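Long-range contacts in Baccell_00875 (Bacteroides cellulosilyticus DSM 14838, PDB 5NO8), which is a polysaccharide lyase that probably removes the L-rhamnose caps of complex arabinogalactan proteins by cleaving their linkage to glucuronic acid: residues L190-G195 and Y233-H238; P386-E391 and G597-K602; D150-A155 and R162-I167; M452-L457 and Y475-S480. One frame throughout, in Å; residues are numbered along the deposited sequence.

Contact 1 of 4, residues L190-G195 and Y233-H238; sequences LVVTDG and YSLEWH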
# COMPACT_ATOMS: atom_id res chain seq x y z
N LEU A 190 1.01 5.05 18.58
CA LEU A 190 -0.25 5.04 19.32
C LEU A 190 -0.52 3.58 19.59
O LEU A 190 -0.57 2.79 18.65
CB LEU A 190 -1.38 5.64 18.49
CG LEU A 190 -2.78 5.68 19.13
CD1 LEU A 190 -3.64 6.75 18.46
CD2 LEU A 190 -3.51 4.33 19.03
N VAL A 191 -0.66 3.23 20.87
CA VAL A 191 -0.91 1.87 21.30
C VAL A 191 -2.19 1.86 22.12
O VAL A 191 -2.29 2.57 23.13
CB VAL A 191 0.27 1.32 22.11
CG1 VAL A 191 -0.09 0.01 22.83
CG2 VAL A 191 1.44 1.09 21.17
N VAL A 192 -3.15 1.05 21.68
CA VAL A 192 -4.41 0.88 22.43
C VAL A 192 -4.13 0.02 23.67
O VAL A 192 -3.57 -1.09 23.61
CB VAL A 192 -5.52 0.25 21.56
CG1 VAL A 192 -6.75 -0.16 22.39
CG2 VAL A 192 -5.87 1.16 20.42
N THR A 193 -4.56 0.53 24.82
CA THR A 193 -4.37 -0.15 26.10
C THR A 193 -5.64 -0.52 26.82
O THR A 193 -5.58 -1.30 27.74
CB THR A 193 -3.49 0.70 27.03
OG1 THR A 193 -4.01 2.05 27.12
CG2 THR A 193 -2.08 0.76 26.47
N ASP A 194 -6.79 0.02 26.42
CA ASP A 194 -8.06 -0.46 26.94
C ASP A 194 -9.07 -0.30 25.81
O ASP A 194 -8.96 0.62 25.01
CB ASP A 194 -8.47 0.32 28.20
CG ASP A 194 -9.61 -0.36 28.96
OD1 ASP A 194 -9.80 -1.59 28.84
OD2 ASP A 194 -10.32 0.34 29.70
N GLY A 195 -10.03 -1.21 25.73
CA GLY A 195 -10.98 -1.25 24.62
C GLY A 195 -10.30 -1.74 23.34
O GLY A 195 -9.30 -2.47 23.41
N TYR A 233 -18.58 2.26 27.79
CA TYR A 233 -17.47 1.63 27.06
C TYR A 233 -16.26 2.55 27.18
O TYR A 233 -16.40 3.78 27.02
CB TYR A 233 -17.84 1.44 25.61
CG TYR A 233 -16.75 0.73 24.84
CD1 TYR A 233 -16.60 -0.65 24.96
CD2 TYR A 233 -15.85 1.44 24.05
CE1 TYR A 233 -15.59 -1.33 24.27
CE2 TYR A 233 -14.82 0.77 23.37
CZ TYR A 233 -14.72 -0.62 23.47
OH TYR A 233 -13.71 -1.30 22.82
N SER A 234 -15.10 1.98 27.48
CA SER A 234 -13.87 2.75 27.60
C SER A 234 -12.82 2.34 26.56
O SER A 234 -12.58 1.16 26.31
CB SER A 234 -13.24 2.64 28.99
OG SER A 234 -13.42 1.35 29.52
N LEU A 235 -12.21 3.36 25.99
CA LEU A 235 -11.09 3.20 25.07
C LEU A 235 -9.96 4.04 25.65
O LEU A 235 -10.16 5.20 25.99
CB LEU A 235 -11.47 3.71 23.72
CG LEU A 235 -10.35 3.88 22.69
CD1 LEU A 235 -9.91 2.53 22.17
CD2 LEU A 235 -10.79 4.81 21.58
N GLU A 236 -8.76 3.46 25.70
CA GLU A 236 -7.60 4.18 26.16
C GLU A 236 -6.45 3.91 25.19
O GLU A 236 -6.26 2.79 24.73
CB GLU A 236 -7.24 3.73 27.57
CG GLU A 236 -6.03 4.43 28.16
CD GLU A 236 -5.58 3.80 29.47
OE1 GLU A 236 -5.80 4.44 30.52
OE2 GLU A 236 -5.02 2.67 29.47
N TRP A 237 -5.66 4.92 24.91
CA TRP A 237 -4.43 4.68 24.20
C TRP A 237 -3.32 5.57 24.71
O TRP A 237 -3.59 6.56 25.39
CB TRP A 237 -4.62 4.84 22.70
CG TRP A 237 -5.20 6.16 22.19
CD1 TRP A 237 -4.85 7.43 22.55
CD2 TRP A 237 -6.21 6.31 21.19
NE1 TRP A 237 -5.58 8.35 21.86
CE2 TRP A 237 -6.42 7.69 21.00
CE3 TRP A 237 -6.92 5.41 20.40
CZ2 TRP A 237 -7.32 8.19 20.07
CZ3 TRP A 237 -7.84 5.91 19.48
CH2 TRP A 237 -8.03 7.28 19.33
N HIS A 238 -2.09 5.17 24.39
CA HIS A 238 -0.88 5.93 24.69
C HIS A 238 -0.29 6.41 23.37
O HIS A 238 -0.15 5.59 22.46
CB HIS A 238 0.14 5.04 25.32
CG HIS A 238 -0.16 4.65 26.72
ND1 HIS A 238 0.79 4.69 27.71
CD2 HIS A 238 -1.30 4.21 27.31
CE1 HIS A 238 0.25 4.29 28.86
NE2 HIS A 238 -1.01 3.97 28.63

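Contact 2 of 4, residues P386-E391 and G597-K602; sequences PVDRDE and GHWFGK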
# COMPACT_ATOMS: atom_id res chain seq x y z
N PRO A 386 -10.23 8.51 -19.08
CA PRO A 386 -10.12 7.54 -20.18
C PRO A 386 -8.72 6.99 -20.44
O PRO A 386 -8.58 5.79 -20.69
CB PRO A 386 -10.61 8.34 -21.39
CG PRO A 386 -11.61 9.28 -20.82
CD PRO A 386 -11.09 9.65 -19.45
N VAL A 387 -7.70 7.84 -20.38
CA VAL A 387 -6.33 7.44 -20.75
C VAL A 387 -5.81 6.29 -19.85
O VAL A 387 -5.02 5.46 -20.29
CB VAL A 387 -5.37 8.66 -20.78
CG1 VAL A 387 -5.08 9.19 -19.37
CG2 VAL A 387 -4.07 8.31 -21.50
N ASP A 388 -6.28 6.23 -18.61
CA ASP A 388 -5.86 5.17 -17.69
C ASP A 388 -6.64 3.85 -17.85
O ASP A 388 -6.38 2.90 -17.10
CB ASP A 388 -5.88 5.67 -16.24
CG ASP A 388 -4.77 6.68 -15.94
OD1 ASP A 388 -3.61 6.46 -16.37
OD2 ASP A 388 -5.06 7.71 -15.29
N ARG A 389 -7.56 3.78 -18.81
CA ARG A 389 -8.28 2.56 -19.13
C ARG A 389 -8.11 2.21 -20.62
O ARG A 389 -8.93 1.50 -21.20
CB ARG A 389 -9.76 2.72 -18.77
CG ARG A 389 -10.00 2.97 -17.28
CD ARG A 389 -11.31 3.71 -16.99
NE ARG A 389 -11.48 3.86 -15.54
CZ ARG A 389 -10.85 4.75 -14.78
NH1 ARG A 389 -10.02 5.66 -15.31
NH2 ARG A 389 -11.06 4.76 -13.45
N ASP A 390 -7.01 2.69 -21.21
CA ASP A 390 -6.79 2.53 -22.63
C ASP A 390 -5.96 1.27 -22.91
O ASP A 390 -5.67 0.49 -22.00
CB ASP A 390 -6.25 3.85 -23.27
CG ASP A 390 -4.77 4.13 -23.00
OD1 ASP A 390 -4.00 3.35 -22.40
OD2 ASP A 390 -4.36 5.25 -23.42
N GLU A 391 -5.59 1.10 -24.17
CA GLU A 391 -5.03 -0.15 -24.70
C GLU A 391 -3.49 -0.24 -24.65
O GLU A 391 -2.91 -1.20 -25.18
CB GLU A 391 -5.56 -0.36 -26.14
CG GLU A 391 -5.16 0.71 -27.14
CD GLU A 391 -6.17 1.85 -27.31
OE1 GLU A 391 -6.85 2.24 -26.31
OE2 GLU A 391 -6.26 2.37 -28.45
N GLY A 597 -7.25 3.25 -7.12
CA GLY A 597 -8.65 2.91 -7.29
C GLY A 597 -9.44 3.95 -8.05
O GLY A 597 -10.40 3.62 -8.76
N HIS A 598 -9.05 5.21 -7.90
CA HIS A 598 -9.72 6.29 -8.60
C HIS A 598 -9.36 6.28 -10.10
O HIS A 598 -10.25 6.28 -10.96
CB HIS A 598 -9.36 7.67 -8.03
CG HIS A 598 -10.08 8.78 -8.73
ND1 HIS A 598 -11.42 9.04 -8.53
CD2 HIS A 598 -9.68 9.63 -9.71
CE1 HIS A 598 -11.80 10.03 -9.32
NE2 HIS A 598 -10.76 10.41 -10.05
N TRP A 599 -8.07 6.30 -10.38
CA TRP A 599 -7.57 6.49 -11.75
C TRP A 599 -7.73 5.25 -12.62
O TRP A 599 -7.87 5.37 -13.83
CB TRP A 599 -6.11 6.92 -11.74
CG TRP A 599 -5.86 8.14 -10.92
CD1 TRP A 599 -5.22 8.21 -9.71
CD2 TRP A 599 -6.26 9.47 -11.25
NE1 TRP A 599 -5.22 9.51 -9.26
CE2 TRP A 599 -5.83 10.31 -10.18
CE3 TRP A 599 -6.93 10.05 -12.35
CZ2 TRP A 599 -6.06 11.70 -10.17
CZ3 TRP A 599 -7.16 11.44 -12.34
CH2 TRP A 599 -6.73 12.25 -11.25
N PHE A 600 -7.68 4.07 -12.01
CA PHE A 600 -7.67 2.79 -12.75
C PHE A 600 -8.90 1.89 -12.57
O PHE A 600 -9.17 1.06 -13.43
CB PHE A 600 -6.39 2.04 -12.40
CG PHE A 600 -5.16 2.74 -12.86
CD1 PHE A 600 -4.54 3.70 -12.07
CD2 PHE A 600 -4.63 2.49 -14.13
CE1 PHE A 600 -3.42 4.37 -12.51
CE2 PHE A 600 -3.50 3.16 -14.56
CZ PHE A 600 -2.91 4.11 -13.76
N GLY A 601 -9.65 2.08 -11.50
CA GLY A 601 -10.72 1.15 -11.15
C GLY A 601 -12.06 1.52 -11.72
O GLY A 601 -12.31 2.69 -12.07
N LYS A 602 -12.95 0.54 -11.79
CA LYS A 602 -14.34 0.77 -12.12
C LYS A 602 -15.07 1.66 -11.11
O LYS A 602 -15.90 2.48 -11.49
CB LYS A 602 -15.12 -0.55 -12.20
CG LYS A 602 -16.49 -0.36 -12.84
CD LYS A 602 -17.16 -1.69 -13.10
CE LYS A 602 -18.41 -1.55 -13.94
NZ LYS A 602 -19.20 -2.82 -13.89

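Contact 3 of 4, residues D150-A155 and R162-I167; sequences DNYPDA and RAHTHI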
# COMPACT_ATOMS: atom_id res chain seq x y z
N ASP A 150 -0.44 12.63 7.12
CA ASP A 150 0.00 11.69 6.10
C ASP A 150 -0.49 12.25 4.77
O ASP A 150 -1.65 12.04 4.34
CB ASP A 150 -0.55 10.29 6.37
CG ASP A 150 0.06 9.22 5.46
OD1 ASP A 150 0.51 9.54 4.31
OD2 ASP A 150 0.12 8.03 5.90
N ASN A 151 0.37 13.02 4.13
CA ASN A 151 0.05 13.64 2.86
C ASN A 151 1.36 14.07 2.17
O ASN A 151 2.43 13.99 2.78
CB ASN A 151 -0.93 14.80 3.05
CG ASN A 151 -0.52 15.73 4.16
OD1 ASN A 151 0.44 16.47 4.00
ND2 ASN A 151 -1.23 15.67 5.32
N TYR A 152 1.25 14.48 0.92
CA TYR A 152 2.37 14.62 0.01
C TYR A 152 2.41 16.01 -0.62
O TYR A 152 2.18 16.15 -1.82
CB TYR A 152 2.25 13.59 -1.12
CG TYR A 152 2.22 12.12 -0.71
CD1 TYR A 152 3.08 11.62 0.28
CD2 TYR A 152 1.41 11.21 -1.39
CE1 TYR A 152 3.08 10.26 0.63
CE2 TYR A 152 1.41 9.86 -1.07
CZ TYR A 152 2.22 9.38 -0.06
OH TYR A 152 2.21 8.01 0.26
N PRO A 153 2.69 17.05 0.17
CA PRO A 153 2.76 18.41 -0.41
C PRO A 153 3.95 18.56 -1.37
O PRO A 153 3.79 19.11 -2.45
CB PRO A 153 2.90 19.32 0.81
CG PRO A 153 3.50 18.43 1.87
CD PRO A 153 2.95 17.07 1.62
N ASP A 154 5.12 18.06 -0.98
CA ASP A 154 6.34 18.05 -1.81
C ASP A 154 7.38 17.19 -1.09
O ASP A 154 7.23 16.92 0.11
CB ASP A 154 6.88 19.46 -2.08
CG ASP A 154 7.19 20.25 -0.81
OD1 ASP A 154 8.13 19.91 -0.07
OD2 ASP A 154 6.51 21.27 -0.59
N ALA A 155 8.44 16.78 -1.80
CA ALA A 155 9.44 15.88 -1.21
C ALA A 155 10.11 16.41 0.05
O ALA A 155 10.33 15.67 1.00
CB ALA A 155 10.49 15.48 -2.25
N ARG A 162 6.24 15.07 7.46
CA ARG A 162 5.03 14.25 7.27
C ARG A 162 5.34 12.83 7.67
O ARG A 162 6.50 12.45 7.82
CB ARG A 162 4.52 14.30 5.83
CG ARG A 162 4.14 15.69 5.32
CD ARG A 162 2.93 16.24 6.07
NE ARG A 162 2.47 17.50 5.53
CZ ARG A 162 3.01 18.69 5.81
NH1 ARG A 162 4.04 18.80 6.63
NH2 ARG A 162 2.52 19.79 5.25
N ALA A 163 4.30 12.03 7.85
CA ALA A 163 4.48 10.66 8.36
C ALA A 163 3.71 9.63 7.54
O ALA A 163 2.56 9.85 7.19
CB ALA A 163 4.05 10.59 9.81
N HIS A 164 4.37 8.51 7.27
CA HIS A 164 3.69 7.30 6.79
C HIS A 164 2.99 6.67 8.00
O HIS A 164 3.64 6.25 8.96
CB HIS A 164 4.69 6.33 6.19
CG HIS A 164 5.37 6.86 4.97
ND1 HIS A 164 4.68 7.38 3.91
CD2 HIS A 164 6.69 6.91 4.63
CE1 HIS A 164 5.53 7.73 2.96
NE2 HIS A 164 6.76 7.46 3.38
N THR A 165 1.66 6.61 7.94
CA THR A 165 0.87 6.19 9.08
C THR A 165 0.46 4.73 8.92
O THR A 165 -0.35 4.40 8.08
CB THR A 165 -0.32 7.15 9.20
OG1 THR A 165 0.20 8.50 9.28
CG2 THR A 165 -1.09 6.89 10.42
N HIS A 166 1.05 3.86 9.72
CA HIS A 166 0.84 2.41 9.60
C HIS A 166 -0.21 2.05 10.63
O HIS A 166 0.08 1.97 11.83
CB HIS A 166 2.15 1.70 9.83
CG HIS A 166 3.16 2.06 8.79
ND1 HIS A 166 2.95 1.82 7.44
CD2 HIS A 166 4.35 2.72 8.88
CE1 HIS A 166 3.98 2.31 6.76
NE2 HIS A 166 4.85 2.83 7.60
N ILE A 167 -1.42 1.81 10.13
CA ILE A 167 -2.58 1.55 10.98
C ILE A 167 -2.78 0.04 11.08
O ILE A 167 -2.79 -0.62 10.05
CB ILE A 167 -3.84 2.18 10.39
CG1 ILE A 167 -3.62 3.68 10.15
CG2 ILE A 167 -5.04 1.96 11.32
CD1 ILE A 167 -4.68 4.27 9.26
O HOH W 1 2.09 7.73 2.94
O HOH W 2 0.15 19.34 3.56

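Contact 4 of 4, residues M452-L457 and Y475-S480; sequences MWVAEL and YKTLKS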
# COMPACT_ATOMS: atom_id res chain seq x y z
N MET A 452 9.52 2.75 -21.09
CA MET A 452 10.26 1.72 -20.36
C MET A 452 9.60 0.37 -20.51
O MET A 452 10.28 -0.64 -20.62
CB MET A 452 10.35 2.04 -18.88
CG MET A 452 11.03 3.35 -18.54
SD MET A 452 12.62 3.58 -19.39
CE MET A 452 12.12 4.43 -20.88
N TRP A 453 8.27 0.38 -20.48
CA TRP A 453 7.48 -0.85 -20.49
C TRP A 453 7.44 -1.44 -21.90
O TRP A 453 7.55 -2.65 -22.06
CB TRP A 453 6.08 -0.59 -19.96
CG TRP A 453 6.08 -0.04 -18.55
CD1 TRP A 453 6.95 -0.36 -17.53
CD2 TRP A 453 5.18 0.93 -18.03
NE1 TRP A 453 6.62 0.35 -16.41
CE2 TRP A 453 5.54 1.15 -16.69
CE3 TRP A 453 4.08 1.63 -18.56
CZ2 TRP A 453 4.84 2.05 -15.86
CZ3 TRP A 453 3.40 2.53 -17.75
CH2 TRP A 453 3.78 2.72 -16.41
N VAL A 454 7.32 -0.57 -22.91
CA VAL A 454 7.46 -1.01 -24.29
C VAL A 454 8.84 -1.60 -24.54
O VAL A 454 8.94 -2.65 -25.16
CB VAL A 454 7.15 0.12 -25.30
CG1 VAL A 454 7.59 -0.27 -26.72
CG2 VAL A 454 5.67 0.41 -25.29
N ALA A 455 9.89 -0.95 -24.07
CA ALA A 455 11.25 -1.47 -24.22
C ALA A 455 11.46 -2.79 -23.52
O ALA A 455 12.09 -3.71 -24.06
CB ALA A 455 12.25 -0.47 -23.70
N GLU A 456 10.93 -2.90 -22.31
CA GLU A 456 10.98 -4.16 -21.59
C GLU A 456 10.35 -5.23 -22.44
O GLU A 456 10.95 -6.28 -22.63
CB GLU A 456 10.27 -4.08 -20.23
CG GLU A 456 10.06 -5.44 -19.57
CD GLU A 456 10.85 -5.71 -18.30
OE1 GLU A 456 11.32 -4.76 -17.62
OE2 GLU A 456 10.96 -6.91 -17.95
N LEU A 457 9.16 -4.98 -22.97
CA LEU A 457 8.49 -5.98 -23.80
C LEU A 457 9.40 -6.44 -24.93
O LEU A 457 9.58 -7.65 -25.16
CB LEU A 457 7.16 -5.48 -24.35
CG LEU A 457 6.47 -6.43 -25.34
CD1 LEU A 457 5.96 -7.70 -24.64
CD2 LEU A 457 5.34 -5.78 -26.08
N TYR A 475 16.24 -0.93 -27.71
CA TYR A 475 17.29 0.09 -27.62
C TYR A 475 16.84 1.46 -28.17
O TYR A 475 17.06 2.47 -27.51
CB TYR A 475 18.54 -0.41 -28.35
CG TYR A 475 19.58 0.65 -28.62
CD1 TYR A 475 20.44 1.08 -27.61
CD2 TYR A 475 19.73 1.20 -29.90
CE1 TYR A 475 21.41 2.04 -27.85
CE2 TYR A 475 20.69 2.17 -30.15
CZ TYR A 475 21.53 2.58 -29.13
OH TYR A 475 22.47 3.55 -29.36
N LYS A 476 16.19 1.46 -29.33
CA LYS A 476 15.71 2.68 -30.01
C LYS A 476 14.52 3.35 -29.30
O LYS A 476 14.35 4.58 -29.35
CB LYS A 476 15.30 2.39 -31.46
N THR A 477 13.68 2.53 -28.69
CA THR A 477 12.64 3.04 -27.80
C THR A 477 13.27 3.77 -26.61
O THR A 477 12.83 4.86 -26.26
CB THR A 477 11.71 1.90 -27.34
OG1 THR A 477 11.10 1.32 -28.49
CG2 THR A 477 10.62 2.43 -26.38
N LEU A 478 14.28 3.17 -26.00
CA LEU A 478 14.95 3.82 -24.89
C LEU A 478 15.66 5.12 -25.32
O LEU A 478 15.65 6.10 -24.58
CB LEU A 478 15.93 2.88 -24.20
CG LEU A 478 15.31 1.72 -23.41
CD1 LEU A 478 16.42 0.86 -22.84
CD2 LEU A 478 14.39 2.25 -22.30
N LYS A 479 16.23 5.12 -26.53
CA LYS A 479 16.88 6.34 -27.05
C LYS A 479 15.88 7.47 -27.31
O LYS A 479 16.16 8.61 -27.00
CB LYS A 479 17.65 6.02 -28.33
CG LYS A 479 18.85 5.10 -28.13
CD LYS A 479 19.90 5.58 -27.15
CE LYS A 479 20.47 6.96 -27.51
NZ LYS A 479 21.83 7.17 -26.94
N SER A 480 14.74 7.12 -27.88
CA SER A 480 13.64 8.04 -28.12
C SER A 480 13.18 8.64 -26.80
O SER A 480 12.87 9.83 -26.72
CB SER A 480 12.48 7.34 -28.82
OG SER A 480 11.38 8.20 -29.05

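Contact 1 of 4, residues L190-G195 and Y233-H238
A classic beta bulge interrupts the antiparallel pairing of strands 187-194 and 232-242, neighbours inside an eight-stranded antiparallel sheet. Before the bulge the register is regular: Val191 and His238 form a hydrogen-bonded pair, each N donating to the other's O at 2.9 Å and in the carbonyl plane. At the bulge Thr193 and Asp194 both face Glu236. Glu236 O therefore accepts two amides, Thr193 N at 2.8 Å and Asp194 N at a longer 3.3 Å, and both donors stand above the carbonyl plane, off its lone pairs.

The side chains divide between the two faces of the sheet. On the face of Val192 and Trp237, the indole leaves the backbone with CG in the crowded position between N and the carbonyl carbon (chi1 55°). Leu190, its CG anti to the backbone N (chi1 179°), crosses it obliquely and sets CD1 over the five-membered ring, 3.9 Å from the centroid and 15° off the normal. Glu125 takes the indole NE1 and Tyr127 meets the ring edge to face, so strand 122-131, the neighbour on the other side of 232-242, also contacts the tryptophan.

On the face of Asp194, Glu236 and His238, Glu236 extends fully to CD. The bulge turns Thr193 toward it, with OG1 in the crowded position and CG2 3.6 Å from His238 CD2. This conformation brings Thr193 OG1 to 2.6 Å from Glu236 OE2, where the hydroxyl donates to the anti lone pair of the carboxylate.

Contact 2 of 4, residues P386-E391 and G597-K602
An arginine clasps the C-terminal end of a short helix here: Arg389, next to the 3-10 segment 386-388, reaches backbone carbonyls around the last turn of helix 596-600. Its side chain runs extended from CG to NE (chi3 178°) and delivers the guanidinium to them. NH2 donates twice, to Gly601 O at 2.8 Å with an N-H...O angle of 162° and to His598 O at 3.0 Å. Both acceptors lie at the edge of the guanidinium, in its plane, so the paired bonds fix the rotation of the group. The backbone of Phe600 covers one guanidinium face. Carbonyls at a helix C terminus carry partial negative charge, which would favour a cation at this position.

The tight part is formed by Asp388. Its CB sits 3.1 Å from Trp599 O and lies over one face of the Phe600 ring, 4.1 Å from the centroid but offset toward the rim. Its carboxylate is held from outside the two segments, by a hydrogen bond from Asn385 at OD2 and a salt bridge with Arg445 at OD1. A glycerol, probably from crystallisation, lies near Phe600.

The looser side belongs to Trp599, which remains partly exposed. Its side chain runs beside that of Asp388, with carboxylate and ring planes 74° apart, and the indole NE1 instead bonds Ser212. Between Asp388 and Trp599 the nearest side-chain approach is only OD2 to CB, at 3.8 Å.

Contact 3 of 4, residues D150-A155 and R162-I167
This is a buried polar contact between the loop that precedes helix 155-161 and the start of strand 163-168, an outermost strand of the eight-stranded antiparallel sheet. The helix alone separates the two segments, so the contact closes a compact loop-helix-strand connection. Asp150 and Asn151 make the direct bonds. With CG anti to the backbone N, Asp150 presents OD2 to Thr165 N at 2.9 Å; the N-H...O angle is 156°, and the amide approaches from above the carboxylate plane. Arg215 forms a salt bridge to the same oxygen.

Asn151 holds its CG in the crowded position (chi1 48°), which aims OD1 at Arg162. Arg162 bends at chi2 and donates NE to Asn151 OD1 at 2.7 Å, on a lone pair and in the guanidinium plane, although the amide and guanidinium planes are 79° apart. A water completes the link, donating to Asn151 OD1 and accepting from Arg162 NH2. Pro153 meets the arginine tip to tip, with CG 3.8 Å from NH2 over the guanidinium face.

A second water joins three side chains: it donates to Asp150 OD1 at 2.8 Å and also bonds Tyr152 OH and His164 ND1. The carboxylate is thus gripped at both oxygens, by Thr165 and Arg215 on one and water on the other, a setting that would probably favour its ionised form despite burial.

Contact 4 of 4, residues M452-L457 and Y475-S480
A methyl group of Leu478 is the centre of this helix-helix contact: CD2 meets Met452 CE at 3.5 Å, tighter than usual for two carbons, and Ala455 CB at 3.7 Å. Met452 bends at chi2 (-48°) and chi3 (91°), so that although its CB leaves the helix away from the partner, the chain curls back and brings the thioether across Leu478 at about a right angle; SD also lies 3.7 Å from CD2. Leu478, with CG anti to the carbonyl carbon and its chi2 extended, reaches in from the other helix.

Alongside this cluster Thr477 turns its methyl inward. CG2 is anti to the backbone N and lies 4.1 Å from Val454 CG1, their side chains crossing at about a right angle. The other branch, OG1, is hydrogen-bonded to Asp473 O and to Gln430, which leaves the carbon branch to the interface.

The successive helices 448-465 and 469-485 form an antiparallel helical hairpin, their segments inclined at 167° with axes 8.6 Å apart. Ala455 and Thr477 mark the closest backbone approach, CA to CA 5.9 Å. Farther out, helix 509-529 packs Leu515 and Phe519 on Leu478, while helix 396-409 places Leu396 against Val454. All five touching residues are buried and their side chains meet through carbon and sulfur, so cohesion between these segments rests on apolar contact, with the threonine hydroxyl satisfied away from it.

From the N terminus, contact 3 closes first, spanning helix 155-161 to join its preceding loop to an edge strand of the eight-stranded antiparallel sheet. Contact 1 follows in series and pairs two inner strands of that same sheet; nearest atoms of the two are about 7 Å apart. The chain then passes through a separate mixed sheet formed within 259-335 into the helical part. Contact 2 closes the long, mainly helical excursion between 386-391 and 597-602, and contact 4 is nested within it, joining successive helices. No two contacts cross. Contacts 1 and 4 lie on opposite sides of the chain's centre, their own centres about 53 Å apart.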